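PDB 6KD7: polyprenyl synthetase from Nonlabens dokdonensis, which probably joins isopentenyl diphosphate to allylic diphosphates with the aid of magnesium, building geranylgeranyl diphosphate as a member of the FPP/GGPP synthase family. Local coordinates for residues R8-L12 / M62-I66; D29-Y33 / K96-V100; Y33-G39 / R88-V94. All blocks are in the same frame, centred on the assembly; numbering follows the deposited sequence.

Overall arrangement
The three contacts tie the N-terminal part of a mostly helical chain to later elements. The first segments come in the order 8-12, 29-33 and 33-39, then the second ones as 62-66, 88-94 and 96-100, so contact 1 alternates with the other two. Contact 3 is nested inside the loop closed by contact 2; the two share Tyr33 and helix 25-35, with centres about 10 Å apart. Contact 1, formed by helices 4-18 and 58-82, sits about 22 Å from contact 2 and about 18 Å from contact 3, centre to centre, and meets contact 3 where Arg8 packs near Gly39. Together they join the N-terminal helices to helix 58-82 and to the hairpin carrying Arg88 of the pyrophosphate pocket.

Contact 1. Residues R8-L12 / M62-I66; sequences RTTFL and MNAAI
Phe11 is the bump of this contact, and its hollow is lined by Met62, Ala65 and Ile66. With CG anti to the backbone N (chi1 176°), the ring reaches across from helix 4-18 and leads with one corner. There Phe11 CE1 comes to 3.6 Å from Ile66 CG1 and 4.2 Å from Ala65 CB. Alanine suits the floor of the hollow because a single methyl lets the ring edge approach the backbone, so that Phe11 CE1 lies 4.0 Å from Ala65 C. A large aromatic is equally fitting, since the two helix segments cross nearly at right angles (82°) and the long Phe11 side chain helps to span the 11.2 Å between their axes. In the all-alpha isoprenoid synthase fold, this packs helix 4-18 across helix 58-82, with helix 42-54 also at the corner: Pro44 packs on Phe11, and Leu48 on Met62 and Ala65. The thioether of Met62 forms one wall in an oblique Met-aromatic contact, with SD 3.9 Å from Phe11 CD1. Bends at chi2 and chi3 fold this flexible chain around until Met62 CE lies 3.9 Å from the Thr10 CG2 methyl, while Thr10 OG1 is turned to the Ser6 carbonyl of its own helix.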
ATOM      1  N   ARG A   8     -23.216  41.634  -1.712  1.00 35.74           N
ATOM      2  CA  ARG A   8     -22.646  40.408  -2.310  1.00 40.23           C
ATOM      3  C   ARG A   8     -22.374  40.648  -3.796  1.00 44.33           C
ATOM      4  O   ARG A   8     -21.326  40.230  -4.269  1.00 43.59           O
ATOM      5  CB  ARG A   8     -23.583  39.221  -2.079  1.00 44.05           C
ATOM      6  CG  ARG A   8     -22.941  37.867  -2.335  1.00 53.44           C
ATOM      7  CD  ARG A   8     -23.826  36.677  -2.024  1.00 50.29           C
ATOM      8  NE  ARG A   8     -24.065  36.509  -0.602  1.00 59.66           N
ATOM      9  CZ  ARG A   8     -25.171  36.875   0.030  1.00 64.07           C
ATOM     10  NH1 ARG A   8     -25.288  36.674   1.327  1.00 56.45           N
ATOM     11  NH2 ARG A   8     -26.163  37.431  -0.637  1.00 70.66           N
ATOM     12  N   THR A   9     -23.257  41.378  -4.469  1.00 42.15           N
ATOM     13  CA  THR A   9     -23.140  41.556  -5.932  1.00 42.15           C
ATOM     14  C   THR A   9     -21.903  42.416  -6.204  1.00 37.69           C
ATOM     15  O   THR A   9     -21.110  42.056  -7.103  1.00 39.20           O
ATOM     16  CB  THR A   9     -24.466  42.087  -6.517  1.00 47.16           C
ATOM     17  OG1 THR A   9     -25.480  41.095  -6.328  1.00 46.61           O
ATOM     18  CG2 THR A   9     -24.374  42.407  -7.991  1.00 41.52           C
ATOM     19  N   THR A  10     -21.766  43.535  -5.495  1.00 37.05           N
ATOM     20  CA  THR A  10     -20.595  44.445  -5.590  1.00 37.74           C
ATOM     21  C   THR A  10     -19.332  43.639  -5.224  1.00 36.65           C
ATOM     22  O   THR A  10     -18.328  43.736  -5.939  1.00 36.01           O
ATOM     23  CB  THR A  10     -20.695  45.611  -4.603  1.00 45.24           C
ATOM     24  OG1 THR A  10     -22.031  46.112  -4.583  1.00 51.08           O
ATOM     25  CG2 THR A  10     -19.685  46.707  -4.884  1.00 41.26           C
ATOM     26  N   PHE A  11     -19.400  42.868  -4.138  1.00 34.70           N
ATOM     27  CA  PHE A  11     -18.244  42.084  -3.632  1.00 37.74           C
ATOM     28  C   PHE A  11     -17.733  41.144  -4.720  1.00 35.66           C
ATOM     29  O   PHE A  11     -16.511  41.213  -4.978  1.00 37.23           O
ATOM     30  CB  PHE A  11     -18.574  41.312  -2.373  1.00 37.94           C
ATOM     31  CG  PHE A  11     -17.422  40.461  -1.928  1.00 41.16           C
ATOM     32  CD1 PHE A  11     -16.342  41.028  -1.273  1.00 36.82           C
ATOM     33  CD2 PHE A  11     -17.418  39.099  -2.174  1.00 36.67           C
ATOM     34  CE1 PHE A  11     -15.270  40.241  -0.885  1.00 39.49           C
ATOM     35  CE2 PHE A  11     -16.342  38.321  -1.783  1.00 40.51           C
ATOM     36  CZ  PHE A  11     -15.270  38.889  -1.145  1.00 40.61           C
ATOM     37  N   LEU A  12     -18.612  40.423  -5.426  1.00 35.89           N
ATOM     38  CA  LEU A  12     -18.190  39.398  -6.422  1.00 35.22           C
ATOM     39  C   LEU A  12     -17.637  40.086  -7.653  1.00 36.63           C
ATOM     40  O   LEU A  12     -16.673  39.559  -8.238  1.00 41.28           O
ATOM     41  CB  LEU A  12     -19.341  38.444  -6.736  1.00 41.27           C
ATOM     42  CG  LEU A  12     -19.766  37.567  -5.547  1.00 51.96           C
ATOM     43  CD1 LEU A  12     -20.941  36.661  -5.920  1.00 56.55           C
ATOM     44  CD2 LEU A  12     -18.602  36.725  -4.997  1.00 50.53           C
ATOM     45  N   MET A  62     -13.393  47.532   0.630  1.00 27.88           N
ATOM     46  CA  MET A  62     -13.525  46.385  -0.285  1.00 28.82           C
ATOM     47  C   MET A  62     -12.224  45.563  -0.243  1.00 34.01           C
ATOM     48  O   MET A  62     -12.336  44.352  -0.105  1.00 29.34           O
ATOM     49  CB  MET A  62     -13.777  46.823  -1.721  1.00 26.47           C
ATOM     50  CG  MET A  62     -14.203  45.687  -2.662  1.00 30.72           C
ATOM     51  SD  MET A  62     -15.674  44.785  -2.111  1.00 37.32           S
ATOM     52  CE  MET A  62     -16.923  46.080  -2.165  1.00 36.89           C
ATOM     53  N   ASN A  63     -11.052  46.188  -0.398  1.00 31.25           N
ATOM     54  CA  ASN A  63      -9.761  45.443  -0.435  1.00 31.49           C
ATOM     55  C   ASN A  63      -9.627  44.622   0.865  1.00 28.11           C
ATOM     56  O   ASN A  63      -9.303  43.431   0.769  1.00 27.76           O
ATOM     57  CB  ASN A  63      -8.586  46.372  -0.720  1.00 30.68           C
ATOM     58  CG  ASN A  63      -8.501  46.750  -2.184  1.00 31.84           C
ATOM     59  OD1 ASN A  63      -9.286  46.310  -3.003  1.00 32.17           O
ATOM     60  ND2 ASN A  63      -7.509  47.538  -2.531  1.00 37.11           N
ATOM     61  N   ALA A  64      -9.963  45.185   2.016  1.00 25.27           N
ATOM     62  CA  ALA A  64      -9.895  44.486   3.306  1.00 24.87           C
ATOM     63  C   ALA A  64     -10.907  43.329   3.361  1.00 29.69           C
ATOM     64  O   ALA A  64     -10.599  42.284   3.994  1.00 30.18           O
ATOM     65  CB  ALA A  64     -10.151  45.420   4.437  1.00 24.40           C
ATOM     66  N   ALA A  65     -12.113  43.544   2.853  1.00 26.82           N
ATOM     67  CA  ALA A  65     -13.169  42.510   2.747  1.00 27.91           C
ATOM     68  C   ALA A  65     -12.633  41.338   1.903  1.00 26.42           C
ATOM     69  O   ALA A  65     -12.760  40.196   2.313  1.00 24.87           O
ATOM     70  CB  ALA A  65     -14.409  43.097   2.097  1.00 28.41           C
ATOM     71  N   ILE A  66     -12.030  41.637   0.775  1.00 23.28           N
ATOM     72  CA  ILE A  66     -11.447  40.609  -0.102  1.00 26.05           C
ATOM     73  C   ILE A  66     -10.295  39.906   0.634  1.00 30.71           C
ATOM     74  O   ILE A  66     -10.233  38.664   0.527  1.00 26.48           O
ATOM     75  CB  ILE A  66     -11.019  41.234  -1.415  1.00 26.19           C
ATOM     76  CG1 ILE A  66     -12.259  41.743  -2.153  1.00 29.22           C
ATOM     77  CG2 ILE A  66     -10.214  40.233  -2.250  1.00 27.68           C
ATOM     78  CD1 ILE A  66     -11.936  42.495  -3.438  1.00 31.43           C
TER

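Contact 2. Residues D29-Y33 / K96-V100; sequences DPVHY and KKWDV
Pro30 and Trp98 bring the two backbones nearest, with 8.1 Å between their CA atoms. Residues 29-33 are helical but kinked at residues 30 and 31, where Pro30 has no N-H to give to the preceding turn. Across from them, the chain leaves the short helix 94-97 at Trp98, and Asp99 then caps the helix that follows. The indole is held between two aliphatic groups. Pro30 CG sits squarely over its six-membered ring, 3.8 Å from the centroid of that Trp98 ring, as a CH-pi contact, and CG of Lys97 lies on the opposite face. Proline suits this place because its compact, rigid ring can press its C-H groups on an aromatic face. Tyr33 CG, anti to the backbone N (chi1 178°), carries its ring out to Trp98, whose edge meets the Tyr33 face in a T-shaped stack, planes at 84° and six-membered ring centroids 5.4 Å apart. Over that same face of Tyr33 lies the long stem of Lys97, whose CD is 3.5 Å from Tyr33 CE1. A water in the indole plane accepts from Trp98 NE1 at 3.1 Å and donates to Asp29 OD2 at 2.8 Å, linking two side chains that do not bond directly. Beyond Pro30 stand Thr102 and Thr106 of helix 100-116, Val94 of helix 94-97 packs on both Pro30 and Tyr33, and Lys96 touches Asn261 of the second subunit.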
ATOM      1  N   ASP A  29      -4.209  28.958 -10.706  1.00 26.36           N
ATOM      2  CA  ASP A  29      -5.487  28.318 -11.155  1.00 28.59           C
ATOM      3  C   ASP A  29      -6.307  27.856  -9.954  1.00 25.88           C
ATOM      4  O   ASP A  29      -7.488  28.163  -9.858  1.00 24.64           O
ATOM      5  CB  ASP A  29      -5.286  27.086 -12.034  1.00 30.24           C
ATOM      6  CG  ASP A  29      -4.914  27.380 -13.466  1.00 33.04           C
ATOM      7  OD1 ASP A  29      -4.935  28.586 -13.864  1.00 30.63           O
ATOM      8  OD2 ASP A  29      -4.590  26.385 -14.166  1.00 35.02           O
ATOM      9  N   PRO A  30      -5.705  27.194  -8.936  1.00 24.46           N
ATOM     10  CA  PRO A  30      -6.455  26.786  -7.770  1.00 23.49           C
ATOM     11  C   PRO A  30      -6.975  27.953  -6.936  1.00 24.31           C
ATOM     12  O   PRO A  30      -7.937  27.760  -6.203  1.00 23.40           O
ATOM     13  CB  PRO A  30      -5.487  25.897  -6.970  1.00 23.24           C
ATOM     14  CG  PRO A  30      -4.374  25.585  -7.904  1.00 24.18           C
ATOM     15  CD  PRO A  30      -4.297  26.788  -8.832  1.00 25.71           C
ATOM     16  N   VAL A  31      -6.388  29.142  -7.037  1.00 25.90           N
ATOM     17  CA  VAL A  31      -6.931  30.287  -6.261  1.00 24.86           C
ATOM     18  C   VAL A  31      -8.284  30.664  -6.882  1.00 23.93           C
ATOM     19  O   VAL A  31      -9.260  30.838  -6.140  1.00 23.30           O
ATOM     20  CB  VAL A  31      -5.981  31.487  -6.280  1.00 29.36           C
ATOM     21  CG1 VAL A  31      -6.615  32.684  -5.566  1.00 29.38           C
ATOM     22  CG2 VAL A  31      -4.618  31.133  -5.699  1.00 27.18           C
ATOM     23  N   HIS A  32      -8.337  30.822  -8.193  1.00 24.37           N
ATOM     24  CA  HIS A  32      -9.608  31.162  -8.903  1.00 30.26           C
ATOM     25  C   HIS A  32     -10.669  30.065  -8.652  1.00 31.06           C
ATOM     26  O   HIS A  32     -11.845  30.386  -8.366  1.00 25.68           O
ATOM     27  CB  HIS A  32      -9.327  31.415 -10.378  1.00 26.74           C
ATOM     28  CG  HIS A  32      -8.412  32.580 -10.566  1.00 31.99           C
ATOM     29  ND1 HIS A  32      -7.123  32.445 -11.096  1.00 36.11           N
ATOM     30  CD2 HIS A  32      -8.528  33.867 -10.202  1.00 29.64           C
ATOM     31  CE1 HIS A  32      -6.536  33.619 -11.092  1.00 31.46           C
ATOM     32  NE2 HIS A  32      -7.362  34.491 -10.545  1.00 33.58           N
ATOM     33  N   TYR A  33     -10.237  28.802  -8.676  1.00 28.82           N
ATOM     34  CA  TYR A  33     -11.118  27.651  -8.440  1.00 24.98           C
ATOM     35  C   TYR A  33     -11.738  27.761  -7.054  1.00 24.99           C
ATOM     36  O   TYR A  33     -12.957  27.691  -6.933  1.00 25.39           O
ATOM     37  CB  TYR A  33     -10.350  26.353  -8.626  1.00 25.07           C
ATOM     38  CG  TYR A  33     -11.146  25.100  -8.361  1.00 26.06           C
ATOM     39  CD1 TYR A  33     -11.909  24.514  -9.358  1.00 26.76           C
ATOM     40  CD2 TYR A  33     -11.088  24.473  -7.134  1.00 22.59           C
ATOM     41  CE1 TYR A  33     -12.604  23.336  -9.139  1.00 26.76           C
ATOM     42  CE2 TYR A  33     -11.755  23.285  -6.906  1.00 27.23           C
ATOM     43  CZ  TYR A  33     -12.517  22.699  -7.917  1.00 28.62           C
ATOM     44  OH  TYR A  33     -13.182  21.529  -7.654  1.00 26.77           O
ATOM     45  N   LYS A  96      -7.343  17.206  -4.319  1.00 26.60           N
ATOM     46  CA  LYS A  96      -7.891  16.082  -5.116  1.00 25.95           C
ATOM     47  C   LYS A  96      -7.869  16.426  -6.607  1.00 27.22           C
ATOM     48  O   LYS A  96      -7.466  15.584  -7.381  1.00 29.23           O
ATOM     49  CB  LYS A  96      -9.301  15.757  -4.635  1.00 28.57           C
ATOM     50  CG  LYS A  96      -9.343  14.973  -3.342  1.00 30.25           C
ATOM     51  CD  LYS A  96      -8.266  13.936  -3.304  1.00 36.85           C
ATOM     52  CE  LYS A  96      -8.676  12.680  -2.580  1.00 42.38           C
ATOM     53  NZ  LYS A  96      -7.665  11.618  -2.771  1.00 49.66           N
ATOM     54  N   LYS A  97      -8.294  17.634  -6.965  1.00 26.40           N
ATOM     55  CA  LYS A  97      -8.310  18.087  -8.377  1.00 27.63           C
ATOM     56  C   LYS A  97      -6.878  18.214  -8.899  1.00 29.05           C
ATOM     57  O   LYS A  97      -6.624  17.835 -10.030  1.00 29.19           O
ATOM     58  CB  LYS A  97      -9.062  19.408  -8.495  1.00 27.70           C
ATOM     59  CG  LYS A  97      -9.076  20.007  -9.885  1.00 30.80           C
ATOM     60  CD  LYS A  97     -10.078  21.109 -10.032  1.00 35.30           C
ATOM     61  CE  LYS A  97      -9.983  21.795 -11.370  1.00 40.80           C
ATOM     62  NZ  LYS A  97     -10.337  20.868 -12.462  1.00 49.37           N
ATOM     63  N   TRP A  98      -5.990  18.753  -8.076  1.00 26.98           N
ATOM     64  CA  TRP A  98      -4.567  18.893  -8.450  1.00 28.50           C
ATOM     65  C   TRP A  98      -3.801  17.850  -7.644  1.00 29.48           C
ATOM     66  O   TRP A  98      -3.872  16.685  -7.990  1.00 30.57           O
ATOM     67  CB  TRP A  98      -4.075  20.315  -8.168  1.00 28.76           C
ATOM     68  CG  TRP A  98      -4.486  21.303  -9.213  1.00 28.07           C
ATOM     69  CD1 TRP A  98      -3.833  21.590 -10.371  1.00 28.04           C
ATOM     70  CD2 TRP A  98      -5.660  22.128  -9.206  1.00 26.07           C
ATOM     71  NE1 TRP A  98      -4.513  22.536 -11.079  1.00 27.82           N
ATOM     72  CE2 TRP A  98      -5.640  22.880 -10.395  1.00 24.82           C
ATOM     73  CE3 TRP A  98      -6.727  22.300  -8.321  1.00 24.76           C
ATOM     74  CZ2 TRP A  98      -6.638  23.792 -10.710  1.00 25.38           C
ATOM     75  CZ3 TRP A  98      -7.716  23.196  -8.641  1.00 24.26           C
ATOM     76  CH2 TRP A  98      -7.667  23.936  -9.814  1.00 24.15           C
ATOM     77  N   ASP A  99      -3.144  18.286  -6.579  1.00 24.60           N
ATOM     78  CA  ASP A  99      -2.367  17.386  -5.697  1.00 25.69           C
ATOM     79  C   ASP A  99      -2.126  18.086  -4.356  1.00 25.60           C
ATOM     80  O   ASP A  99      -2.416  19.265  -4.242  1.00 21.50           O
ATOM     81  CB  ASP A  99      -1.095  16.881  -6.372  1.00 26.31           C
ATOM     82  CG  ASP A  99      -0.208  18.001  -6.870  1.00 31.97           C
ATOM     83  OD1 ASP A  99       0.039  18.908  -6.115  1.00 32.13           O
ATOM     84  OD2 ASP A  99       0.200  17.947  -8.011  1.00 44.69           O
ATOM     85  N   VAL A 100      -1.607  17.345  -3.389  1.00 23.17           N
ATOM     86  CA  VAL A 100      -1.364  17.893  -2.034  1.00 23.29           C
ATOM     87  C   VAL A 100      -0.363  19.049  -2.098  1.00 25.50           C
ATOM     88  O   VAL A 100      -0.640  20.062  -1.512  1.00 23.81           O
ATOM     89  CB  VAL A 100      -0.884  16.775  -1.098  1.00 23.20           C
ATOM     90  CG1 VAL A 100      -0.298  17.318   0.187  1.00 23.15           C
ATOM     91  CG2 VAL A 100      -1.984  15.775  -0.820  1.00 23.50           C
TER
HETATM   92  O   HOH W   1      -3.503  23.810 -13.757  1.00 37.63           O

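Contact 3. Residues Y33-G39 / R88-V94; sequences YILDLGG and RRGKETV
Arg89 lies along the backbone of Leu37, Gly38 and Gly39, and most of its side-chain atoms meet something there. Arg89 CB is 3.9 Å from Leu37 O, CD passes the same oxygen, and NE donates to it at 3.0 Å between Arg89 NE and Leu37 O, from above the carbonyl plane and with a bent N-H...O angle of 135°. The bend at chi3 (62°) then lays one face of the guanidinium over Gly39, bringing Arg89 NH2 to 3.2 Å from Gly39 CA. Glycine is needed here: a CB would collide with Arg89, and the backbone angles of Gly39 would jam it against the preceding carbonyl. A water donating to the carbonyls of both Leu37 and Arg89 adds a second link. Leu37 spreads its methyls against the turn, CD1 3.7 Å from Arg88 CG and CD2 3.9 Å from Lys91 CD, thus packing on the stem of Arg88, a residue of the pyrophosphate pocket whose NH2 forms a salt bridge with Asp80. Farther along, Tyr33 OH donates a short bond (2.5 Å) to a lone pair of Glu92 O, in the carbonyl plane, while a water donates to that hydroxyl and accepts from Glu92 N. A phenylalanine in place of Tyr33 would probably leave the Glu92 carbonyl without this donor and the bridging water without one of its anchors. Strands 87-88 and 91-92 form a beta hairpin closed by the type I' turn Arg88-Lys91; next to it helix 25-35 packs Ile34 beside Val94, both against Leu77 of helix 58-82, and Glu92 OE2 bonds to Asn261 and His258 of the second subunit.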
ATOM      1  N   TYR A  33     -10.237  28.802  -8.676  1.00 28.82           N
ATOM      2  CA  TYR A  33     -11.118  27.651  -8.440  1.00 24.98           C
ATOM      3  C   TYR A  33     -11.738  27.761  -7.054  1.00 24.99           C
ATOM      4  O   TYR A  33     -12.957  27.691  -6.933  1.00 25.39           O
ATOM      5  CB  TYR A  33     -10.350  26.353  -8.626  1.00 25.07           C
ATOM      6  CG  TYR A  33     -11.146  25.100  -8.361  1.00 26.06           C
ATOM      7  CD1 TYR A  33     -11.909  24.514  -9.358  1.00 26.76           C
ATOM      8  CD2 TYR A  33     -11.088  24.473  -7.134  1.00 22.59           C
ATOM      9  CE1 TYR A  33     -12.604  23.336  -9.139  1.00 26.76           C
ATOM     10  CE2 TYR A  33     -11.755  23.285  -6.906  1.00 27.23           C
ATOM     11  CZ  TYR A  33     -12.517  22.699  -7.917  1.00 28.62           C
ATOM     12  OH  TYR A  33     -13.182  21.529  -7.654  1.00 26.77           O
ATOM     13  N   ILE A  34     -10.941  27.903  -5.997  1.00 26.48           N
ATOM     14  CA  ILE A  34     -11.544  27.841  -4.641  1.00 25.30           C
ATOM     15  C   ILE A  34     -12.408  29.084  -4.402  1.00 26.86           C
ATOM     16  O   ILE A  34     -13.412  28.970  -3.654  1.00 26.82           O
ATOM     17  CB  ILE A  34     -10.505  27.608  -3.532  1.00 28.18           C
ATOM     18  CG1 ILE A  34     -11.229  27.211  -2.243  1.00 29.17           C
ATOM     19  CG2 ILE A  34      -9.586  28.817  -3.365  1.00 28.60           C
ATOM     20  CD1 ILE A  34     -10.391  26.414  -1.337  1.00 37.53           C
ATOM     21  N   LEU A  35     -12.067  30.230  -4.992  1.00 27.05           N
ATOM     22  CA  LEU A  35     -12.866  31.476  -4.790  1.00 29.96           C
ATOM     23  C   LEU A  35     -14.164  31.419  -5.585  1.00 34.18           C
ATOM     24  O   LEU A  35     -15.001  32.233  -5.311  1.00 33.86           O
ATOM     25  CB  LEU A  35     -12.043  32.696  -5.191  1.00 29.37           C
ATOM     26  CG  LEU A  35     -10.852  32.969  -4.273  1.00 30.44           C
ATOM     27  CD1 LEU A  35     -10.020  34.104  -4.827  1.00 29.79           C
ATOM     28  CD2 LEU A  35     -11.327  33.256  -2.848  1.00 29.10           C
ATOM     29  N   ASP A  36     -14.316  30.463  -6.496  1.00 34.80           N
ATOM     30  CA  ASP A  36     -15.505  30.330  -7.351  1.00 37.14           C
ATOM     31  C   ASP A  36     -16.418  29.204  -6.867  1.00 37.69           C
ATOM     32  O   ASP A  36     -17.207  28.763  -7.666  1.00 44.06           O
ATOM     33  CB  ASP A  36     -15.060  30.070  -8.786  1.00 41.65           C
ATOM     34  CG  ASP A  36     -16.171  30.284  -9.798  1.00 47.20           C
ATOM     35  OD1 ASP A  36     -17.099  31.042  -9.507  1.00 48.16           O
ATOM     36  OD2 ASP A  36     -16.095  29.673 -10.857  1.00 62.96           O
ATOM     37  N   LEU A  37     -16.355  28.768  -5.623  1.00 35.00           N
ATOM     38  CA  LEU A  37     -17.221  27.658  -5.166  1.00 35.85           C
ATOM     39  C   LEU A  37     -18.515  28.220  -4.581  1.00 45.13           C
ATOM     40  O   LEU A  37     -19.346  27.425  -4.147  1.00 36.05           O
ATOM     41  CB  LEU A  37     -16.500  26.790  -4.144  1.00 34.81           C
ATOM     42  CG  LEU A  37     -15.238  26.078  -4.655  1.00 37.05           C
ATOM     43  CD1 LEU A  37     -14.697  25.120  -3.608  1.00 33.13           C
ATOM     44  CD2 LEU A  37     -15.473  25.330  -5.951  1.00 36.69           C
ATOM     45  N   GLY A  38     -18.676  29.543  -4.540  1.00 48.89           N
ATOM     46  CA  GLY A  38     -19.965  30.153  -4.161  1.00 45.65           C
ATOM     47  C   GLY A  38     -20.298  30.114  -2.677  1.00 40.98           C
ATOM     48  O   GLY A  38     -19.398  30.030  -1.831  1.00 42.18           O
ATOM     49  N   GLY A  39     -21.583  30.283  -2.374  1.00 46.85           N
ATOM     50  CA  GLY A  39     -22.110  30.453  -1.006  1.00 48.78           C
ATOM     51  C   GLY A  39     -22.315  31.913  -0.577  1.00 48.88           C
ATOM     52  O   GLY A  39     -22.314  32.840  -1.423  1.00 45.77           O
ATOM     53  N   ARG A  88     -15.692  19.887  -1.512  1.00 28.07           N
ATOM     54  CA  ARG A  88     -16.066  21.159  -0.857  1.00 28.27           C
ATOM     55  C   ARG A  88     -17.193  21.750  -1.705  1.00 25.40           C
ATOM     56  O   ARG A  88     -16.963  21.942  -2.882  1.00 26.75           O
ATOM     57  CB  ARG A  88     -14.874  22.113  -0.756  1.00 30.75           C
ATOM     58  CG  ARG A  88     -15.251  23.518  -0.308  1.00 31.62           C
ATOM     59  CD  ARG A  88     -14.088  24.275   0.297  1.00 30.63           C
ATOM     60  NE  ARG A  88     -13.597  23.632   1.492  1.00 26.19           N
ATOM     61  CZ  ARG A  88     -14.129  23.800   2.682  1.00 28.27           C
ATOM     62  NH1 ARG A  88     -15.164  24.599   2.824  1.00 32.06           N
ATOM     63  NH2 ARG A  88     -13.626  23.179   3.727  1.00 28.12           N
ATOM     64  N   ARG A  89     -18.355  21.988  -1.121  1.00 29.83           N
ATOM     65  CA  ARG A  89     -19.468  22.626  -1.869  1.00 32.67           C
ATOM     66  C   ARG A  89     -19.785  21.861  -3.160  1.00 31.76           C
ATOM     67  O   ARG A  89     -19.998  22.496  -4.176  1.00 30.31           O
ATOM     68  CB  ARG A  89     -19.199  24.117  -2.066  1.00 36.71           C
ATOM     69  CG  ARG A  89     -19.101  24.878  -0.754  1.00 42.43           C
ATOM     70  CD  ARG A  89     -19.212  26.372  -0.926  1.00 52.37           C
ATOM     71  NE  ARG A  89     -20.503  26.716  -1.484  1.00 61.16           N
ATOM     72  CZ  ARG A  89     -21.568  27.011  -0.762  1.00 64.07           C
ATOM     73  NH1 ARG A  89     -21.493  27.009   0.557  1.00 58.04           N
ATOM     74  NH2 ARG A  89     -22.703  27.300  -1.364  1.00 59.60           N
ATOM     75  N   GLY A  90     -19.741  20.537  -3.098  1.00 30.79           N
ATOM     76  CA  GLY A  90     -20.158  19.659  -4.187  1.00 32.49           C
ATOM     77  C   GLY A  90     -19.104  19.509  -5.249  1.00 34.39           C
ATOM     78  O   GLY A  90     -19.424  18.874  -6.267  1.00 32.78           O
ATOM     79  N   LYS A  91     -17.911  20.073  -5.047  1.00 29.13           N
ATOM     80  CA  LYS A  91     -16.834  20.024  -6.063  1.00 28.64           C
ATOM     81  C   LYS A  91     -15.575  19.434  -5.427  1.00 26.51           C
ATOM     82  O   LYS A  91     -15.481  19.389  -4.179  1.00 25.68           O
ATOM     83  CB  LYS A  91     -16.562  21.390  -6.669  1.00 36.05           C
ATOM     84  CG  LYS A  91     -17.722  21.983  -7.450  1.00 41.86           C
ATOM     85  CD  LYS A  91     -17.247  22.959  -8.533  1.00 50.69           C
ATOM     86  CE  LYS A  91     -18.353  23.340  -9.493  1.00 62.83           C
ATOM     87  NZ  LYS A  91     -19.669  23.292  -8.805  1.00 64.38           N
ATOM     88  N   GLU A  92     -14.681  18.916  -6.256  1.00 23.36           N
ATOM     89  CA  GLU A  92     -13.421  18.321  -5.752  1.00 26.81           C
ATOM     90  C   GLU A  92     -12.633  19.381  -4.975  1.00 22.09           C
ATOM     91  O   GLU A  92     -12.567  20.541  -5.406  1.00 25.55           O
ATOM     92  CB  GLU A  92     -12.580  17.753  -6.887  1.00 28.27           C
ATOM     93  CG  GLU A  92     -13.120  16.410  -7.351  1.00 33.45           C
ATOM     94  CD  GLU A  92     -12.255  15.630  -8.320  1.00 34.60           C
ATOM     95  OE1 GLU A  92     -11.377  16.261  -8.947  1.00 32.50           O
ATOM     96  OE2 GLU A  92     -12.472  14.371  -8.408  1.00 35.45           O
ATOM     97  N   THR A  93     -12.023  18.970  -3.878  1.00 23.82           N
ATOM     98  CA  THR A  93     -11.061  19.824  -3.148  1.00 24.22           C
ATOM     99  C   THR A  93      -9.838  20.067  -4.028  1.00 26.36           C
ATOM    100  O   THR A  93      -9.561  19.257  -4.922  1.00 25.83           O
ATOM    101  CB  THR A  93     -10.770  19.190  -1.805  1.00 24.94           C
ATOM    102  OG1 THR A  93     -10.346  17.858  -2.086  1.00 21.91           O
ATOM    103  CG2 THR A  93     -11.999  19.244  -0.923  1.00 24.59           C
ATOM    104  N   VAL A  94      -9.102  21.129  -3.730  1.00 24.97           N
ATOM    105  CA  VAL A  94      -7.917  21.519  -4.503  1.00 23.17           C
ATOM    106  C   VAL A  94      -6.931  20.363  -4.519  1.00 22.44           C
ATOM    107  O   VAL A  94      -6.394  20.117  -5.593  1.00 21.28           O
ATOM    108  CB  VAL A  94      -7.303  22.819  -3.940  1.00 26.36           C
ATOM    109  CG1 VAL A  94      -5.909  23.045  -4.486  1.00 25.40           C
ATOM    110  CG2 VAL A  94      -8.208  24.023  -4.232  1.00 26.63           C
TER
HETATM  111  O   HOH W   2     -14.701  19.418  -9.181  1.00 40.67           O
HETATM  112  O   HOH W   3     -19.666  24.853  -5.653  1.00 39.13           O